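Local coordinates for protein CyaB (Pseudomonas aeruginosa, PDB 3R5G) that probably converts ATP to cyclic AMP as the adenylyl cyclase catalytic domain of a longer membrane protein, at residues Ser70-Ala74 with Lys75-Val79; Ile156-Glu159 with Thr160-Ile164. All coordinates share one frame; numbering follows the deposited sequence.

Contact 1: residues Ser70-Ala74 with Lys75-Val79; sequences STQGA and KKDAV
Thr71 and Asp77 meet at the N-terminus of helix 74-100, where an ST turn leads into a helix with Gly73 at the N-cap. Their side chains cross at about a right angle, and the Thr71 hydroxyl donates from OG1 to Asp77 OD2 at 2.6 Å. The other carboxylate oxygen, OD1, takes the backbone N-H of Gln72 at 2.8 Å. Both donors use syn positions, each about 20° out of the carboxylate plane, so two bonds fix the rotation of this buried group. A chi1 of 178° puts OG1 anti to the Thr71 backbone N, beside the carbonyl carbon; there it also accepts from Gly73 N at 2.9 Å, closing the ST turn. Asp77 returns a backbone bond, its N-H donating to Gly73 O. On the neighbouring flank the Gln72 and Lys76 side chains also cross at about a right angle, CB of Gln72 lying 3.5 Å from CB of Lys76. Lys75 turns its ammonium to a salt bridge with Asp166, while Ala78 packs on helix 158-164. A water bridges the start of the helix, donating to Gln72 O at 2.9 Å and accepting from Lys76 N at 3.0 Å.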
ATOM      1  N   SER A  70      -1.872  22.938   3.542  1.00 17.48           N
ATOM      2  CA  SER A  70      -2.590  23.949   4.262  1.00 17.12           C
ATOM      3  C   SER A  70      -3.474  23.233   5.283  1.00 18.78           C
ATOM      4  O   SER A  70      -3.678  22.031   5.185  1.00 16.14           O
ATOM      5  CB  SER A  70      -3.453  24.813   3.339  1.00 18.07           C
ATOM      6  OG  SER A  70      -4.475  23.995   2.742  1.00 22.15           O
ATOM      7  N   THR A  71      -4.051  24.010   6.164  1.00 18.22           N
ATOM      8  CA  THR A  71      -4.934  23.509   7.211  1.00 18.35           C
ATOM      9  C   THR A  71      -6.036  24.480   7.519  1.00 18.83           C
ATOM     10  O   THR A  71      -5.855  25.718   7.539  1.00 21.81           O
ATOM     11  CB  THR A  71      -4.128  23.154   8.491  1.00 18.89           C
ATOM     12  OG1 THR A  71      -5.000  22.707   9.532  1.00 17.65           O
ATOM     13  CG2 THR A  71      -3.338  24.404   9.039  1.00 20.09           C
ATOM     14  N   GLN A  72      -7.228  23.939   7.780  1.00 17.50           N
ATOM     15  CA  GLN A  72      -8.349  24.653   8.424  1.00 19.18           C
ATOM     16  C   GLN A  72      -8.402  24.561   9.973  1.00 16.85           C
ATOM     17  O   GLN A  72      -9.426  24.953  10.529  1.00 19.63           O
ATOM     18  CB  GLN A  72      -9.640  24.146   7.792  1.00 20.99           C
ATOM     19  CG  GLN A  72      -9.598  24.240   6.199  1.00 22.88           C
ATOM     20  CD  GLN A  72     -10.997  24.027   5.534  1.00 27.81           C
ATOM     21  OE1 GLN A  72     -12.008  24.124   6.182  1.00 28.71           O
ATOM     22  NE2 GLN A  72     -11.019  23.901   4.209  1.00 38.43           N
ATOM     23  N   GLY A  73      -7.373  23.971  10.605  1.00 15.07           N
ATOM     24  CA  GLY A  73      -7.377  23.589  12.029  1.00 15.42           C
ATOM     25  C   GLY A  73      -7.893  22.169  12.139  1.00 15.22           C
ATOM     26  O   GLY A  73      -8.470  21.662  11.176  1.00 15.98           O
ATOM     27  N   ALA A  74      -7.566  21.540  13.243  1.00 16.07           N
ATOM     28  CA  ALA A  74      -7.664  20.066  13.351  1.00 15.94           C
ATOM     29  C   ALA A  74      -9.126  19.675  13.182  1.00 15.75           C
ATOM     30  O   ALA A  74      -9.410  18.684  12.483  1.00 12.74           O
ATOM     31  CB  ALA A  74      -7.202  19.627  14.713  1.00 17.27           C
ATOM     32  N   LYS A  75     -10.058  20.424  13.762  1.00 14.61           N
ATOM     33  CA  LYS A  75     -11.482  20.006  13.698  1.00 13.69           C
ATOM     34  C   LYS A  75     -12.017  20.107  12.285  1.00 13.98           C
ATOM     35  O   LYS A  75     -12.616  19.150  11.774  1.00 13.22           O
ATOM     36  CB  LYS A  75     -12.280  20.895  14.618  1.00 14.10           C
ATOM     37  CG  LYS A  75     -13.696  20.762  14.517  1.00 20.59           C
ATOM     38  CD  LYS A  75     -14.449  21.248  15.802  1.00 26.45           C
ATOM     39  CE  LYS A  75     -15.911  20.927  15.613  1.00 30.58           C
ATOM     40  NZ  LYS A  75     -16.850  21.799  16.405  1.00 34.97           N
ATOM     41  N   LYS A  76     -11.856  21.238  11.612  1.00 12.55           N
ATOM     42  CA  LYS A  76     -12.338  21.329  10.234  1.00 13.54           C
ATOM     43  C   LYS A  76     -11.614  20.416   9.270  1.00 12.69           C
ATOM     44  O   LYS A  76     -12.235  19.909   8.352  1.00 13.26           O
ATOM     45  CB  LYS A  76     -12.284  22.796   9.663  1.00 14.93           C
ATOM     46  CG  LYS A  76     -13.341  23.652  10.291  1.00 19.20           C
ATOM     47  CD  LYS A  76     -13.233  25.100   9.598  1.00 25.47           C
ATOM     48  CE  LYS A  76     -13.964  26.162  10.358  1.00 33.83           C
ATOM     49  NZ  LYS A  76     -15.372  25.812  10.742  1.00 35.38           N
ATOM     50  N   ASP A  77     -10.357  20.107   9.529  1.00 12.55           N
ATOM     51  CA  ASP A  77      -9.645  19.174   8.654  1.00 13.07           C
ATOM     52  C   ASP A  77     -10.295  17.768   8.782  1.00 11.20           C
ATOM     53  O   ASP A  77     -10.469  17.079   7.792  1.00 11.44           O
ATOM     54  CB  ASP A  77      -8.116  19.080   8.962  1.00 12.28           C
ATOM     55  CG  ASP A  77      -7.326  20.342   8.645  1.00 15.56           C
ATOM     56  OD1 ASP A  77      -7.779  21.189   7.871  1.00 14.70           O
ATOM     57  OD2 ASP A  77      -6.227  20.455   9.167  1.00 17.29           O
ATOM     58  N   ALA A  78     -10.580  17.403  10.005  1.00 10.75           N
ATOM     59  CA  ALA A  78     -11.230  16.081  10.250  1.00 10.40           C
ATOM     60  C   ALA A  78     -12.645  16.062   9.719  1.00 10.21           C
ATOM     61  O   ALA A  78     -13.030  15.045   9.080  1.00  9.61           O
ATOM     62  CB  ALA A  78     -11.231  15.787  11.753  1.00 10.79           C
ATOM     63  N   VAL A  79     -13.436  17.114   9.974  1.00  9.86           N
ATOM     64  CA  VAL A  79     -14.774  17.158   9.395  1.00  9.09           C
ATOM     65  C   VAL A  79     -14.676  17.060   7.853  1.00  7.66           C
ATOM     66  O   VAL A  79     -15.490  16.384   7.209  1.00  8.98           O
ATOM     67  CB  VAL A  79     -15.492  18.415   9.801  1.00  9.09           C
ATOM     68  CG1 VAL A  79     -16.807  18.622   9.045  1.00 12.69           C
ATOM     69  CG2 VAL A  79     -15.773  18.283  11.315  1.00 11.22           C
TER
HETATM   70  O   HOH W   1     -10.769  23.731  12.794  1.00 15.62           O

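Contact 2: residues Ile156-Glu159 with Thr160-Ile164; sequences ISHE and TYSLI
Ile156 and Ile164 reach toward each other tip to tip, their CD1 atoms 3.5 Å apart, across a strand-to-helix turn in which Ser157 is the N-cap of helix 158-164. The Ile156 CD1 methyl also rests against the Tyr161 backbone, 3.6 Å from its CA. CG1 of Ile156 stands between the backbone N and the carbonyl carbon (chi1 65°), a rotamer that brings the methyl against Tyr161 and Ile164. Ser157 caps with its side chain: Thr160 N donates to Ser157 OG in a long, weak but fairly straight bond of 3.4 Å. The first helical bond is firmer, Tyr161 N to Ser157 O at 2.9 Å.

One residue further on, His158 O is gripped twice by Ser162, which approaches from opposite faces of the carbonyl plane: the backbone N at 2.8 Å, and the hydroxyl OG at 2.9 Å from well above that plane. The same OG lies over one face of the His158 imidazole, offset toward its rim, without bonding to NE2. The His158 and Tyr161 rings meet obliquely, with planes 40° apart.

Strands on the flanks position this first shell. Ser157 OG bonds to Asn115 and Thr160 OG1 to Thr116, tying the cap to the end of strand 109-116. From strand 185-190, the Tyr188 hydroxyl is hydrogen-bonded to His158 ND1 and its ring stacks with Tyr161, so one residue contacts both aromatic groups. Cys170 touches Ile156, Tyr161 and Ile164, adding to the apolar cluster that joins strand and helix. Within that cluster, CG2 of Thr160 closes up to 4.1 Å from CB of Ile156.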
ATOM      1  N   ILE A 156     -13.585   5.158  11.787  1.00  8.18           N
ATOM      2  CA  ILE A 156     -12.697   6.196  12.227  1.00  8.28           C
ATOM      3  C   ILE A 156     -12.211   5.867  13.640  1.00  8.99           C
ATOM      4  O   ILE A 156     -12.874   5.079  14.391  1.00 10.72           O
ATOM      5  CB  ILE A 156     -13.463   7.552  12.269  1.00  8.68           C
ATOM      6  CG1 ILE A 156     -14.617   7.639  13.307  1.00  8.67           C
ATOM      7  CG2 ILE A 156     -13.987   7.833  10.876  1.00  9.89           C
ATOM      8  CD1 ILE A 156     -15.199   9.045  13.515  1.00 12.26           C
ATOM      9  N   SER A 157     -11.114   6.435  14.028  1.00  9.21           N
ATOM     10  CA  SER A 157     -10.575   6.290  15.394  1.00  9.49           C
ATOM     11  C   SER A 157     -11.222   7.273  16.319  1.00 11.37           C
ATOM     12  O   SER A 157     -11.990   8.182  15.975  1.00 11.86           O
ATOM     13  CB  SER A 157      -9.079   6.500  15.308  1.00 13.25           C
ATOM     14  OG  SER A 157      -8.874   7.908  15.023  1.00 11.95           O
ATOM     15  N   HIS A 158     -10.951   7.069  17.607  1.00 12.08           N
ATOM     16  CA  HIS A 158     -11.451   7.962  18.619  1.00 12.15           C
ATOM     17  C   HIS A 158     -10.957   9.395  18.526  1.00 11.96           C
ATOM     18  O   HIS A 158     -11.721  10.301  18.767  1.00 12.87           O
ATOM     19  CB  HIS A 158     -11.119   7.351  19.999  1.00 13.13           C
ATOM     20  CG  HIS A 158     -11.679   8.157  21.124  1.00 14.48           C
ATOM     21  ND1 HIS A 158     -13.023   8.130  21.461  1.00 16.63           N
ATOM     22  CD2 HIS A 158     -11.108   9.094  21.918  1.00 17.84           C
ATOM     23  CE1 HIS A 158     -13.251   8.986  22.442  1.00 17.26           C
ATOM     24  NE2 HIS A 158     -12.101   9.572  22.754  1.00 20.23           N
ATOM     25  N   GLU A 159      -9.677   9.577  18.154  1.00 13.32           N
ATOM     26  CA  GLU A 159      -9.186  10.924  17.941  1.00 13.63           C
ATOM     27  C   GLU A 159     -10.040  11.635  16.852  1.00 12.44           C
ATOM     28  O   GLU A 159     -10.357  12.805  17.039  1.00 14.82           O
ATOM     29  CB  GLU A 159      -7.700  10.864  17.523  1.00 13.83           C
ATOM     30  CG  GLU A 159      -7.064  12.255  17.600  1.00 23.81           C
ATOM     31  CD  GLU A 159      -6.832  12.719  19.078  1.00 34.33           C
ATOM     32  OE1 GLU A 159      -6.827  11.872  20.005  1.00 35.88           O
ATOM     33  OE2 GLU A 159      -6.688  13.952  19.285  1.00 41.29           O
ATOM     34  N   THR A 160     -10.340  10.943  15.749  1.00 11.28           N
ATOM     35  CA  THR A 160     -11.126  11.606  14.733  1.00 10.16           C
ATOM     36  C   THR A 160     -12.512  11.872  15.268  1.00 10.36           C
ATOM     37  O   THR A 160     -13.127  12.896  15.036  1.00 12.19           O
ATOM     38  CB  THR A 160     -11.151  10.728  13.485  1.00  9.16           C
ATOM     39  OG1 THR A 160      -9.818  10.486  13.016  1.00 11.04           O
ATOM     40  CG2 THR A 160     -11.954  11.383  12.357  1.00 10.95           C
ATOM     41  N   TYR A 161     -13.142  10.846  15.854  1.00 10.13           N
ATOM     42  CA  TYR A 161     -14.486  11.010  16.443  1.00 12.40           C
ATOM     43  C   TYR A 161     -14.545  12.200  17.350  1.00 13.06           C
ATOM     44  O   TYR A 161     -15.529  12.967  17.255  1.00 12.99           O
ATOM     45  CB  TYR A 161     -14.844   9.689  17.220  1.00 12.80           C
ATOM     46  CG  TYR A 161     -16.035   9.892  18.121  1.00 13.36           C
ATOM     47  CD1 TYR A 161     -17.292   9.924  17.581  1.00 13.96           C
ATOM     48  CD2 TYR A 161     -15.869  10.042  19.533  1.00 10.52           C
ATOM     49  CE1 TYR A 161     -18.412  10.177  18.420  1.00 12.28           C
ATOM     50  CE2 TYR A 161     -16.988  10.248  20.344  1.00 12.79           C
ATOM     51  CZ  TYR A 161     -18.223  10.286  19.775  1.00 14.12           C
ATOM     52  OH  TYR A 161     -19.326  10.568  20.537  1.00 15.66           O
ATOM     53  N   SER A 162     -13.537  12.357  18.215  1.00 13.33           N
ATOM     54  CA  SER A 162     -13.495  13.507  19.184  1.00 14.41           C
ATOM     55  C   SER A 162     -13.623  14.875  18.525  1.00 14.26           C
ATOM     56  O   SER A 162     -14.212  15.780  19.096  1.00 17.46           O
ATOM     57  CB  SER A 162     -12.213  13.497  20.022  1.00 16.60           C
ATOM     58  OG  SER A 162     -12.343  12.314  20.806  1.00 22.61           O
ATOM     59  N   LEU A 163     -13.043  14.992  17.334  1.00 13.00           N
ATOM     60  CA  LEU A 163     -13.079  16.173  16.552  1.00 14.30           C
ATOM     61  C   LEU A 163     -14.362  16.430  15.804  1.00 13.76           C
ATOM     62  O   LEU A 163     -14.756  17.589  15.644  1.00 15.76           O
ATOM     63  CB  LEU A 163     -11.899  16.207  15.563  1.00 13.89           C
ATOM     64  CG  LEU A 163     -10.553  16.319  16.285  1.00 15.85           C
ATOM     65  CD1 LEU A 163      -9.436  16.048  15.334  1.00 15.37           C
ATOM     66  CD2 LEU A 163     -10.398  17.747  16.900  1.00 17.03           C
ATOM     67  N   ILE A 164     -15.071  15.364  15.378  1.00 12.92           N
ATOM     68  CA  ILE A 164     -16.179  15.529  14.454  1.00 11.81           C
ATOM     69  C   ILE A 164     -17.551  15.319  15.177  1.00 11.25           C
ATOM     70  O   ILE A 164     -18.554  15.585  14.550  1.00 11.91           O
ATOM     71  CB  ILE A 164     -16.150  14.647  13.230  1.00 10.01           C
ATOM     72  CG1 ILE A 164     -16.425  13.166  13.626  1.00 12.84           C
ATOM     73  CG2 ILE A 164     -14.788  14.734  12.503  1.00 10.41           C
ATOM     74  CD1 ILE A 164     -16.392  12.215  12.505  1.00 13.30           C
TER

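Contacts 1 and 2 sit side by side on the same side of the chain's centre, their own centres about 12 Å apart. Each is the start of a helix, that of 74-100 in contact 1 and that of 158-164 in contact 2, and the two helices pack directly. Lys75 CG approaches Leu163 O to 3.5 Å, and Val79 N lies 3.7 Å from Ile164 CG2. Ala78 touches both Leu163 and Ile164, so the small residue one position after Asp77 lies against the last turn of the second helix. These meetings are van der Waals packing, and they extend to Ala74 O, 3.9 Å from Leu163 CD1.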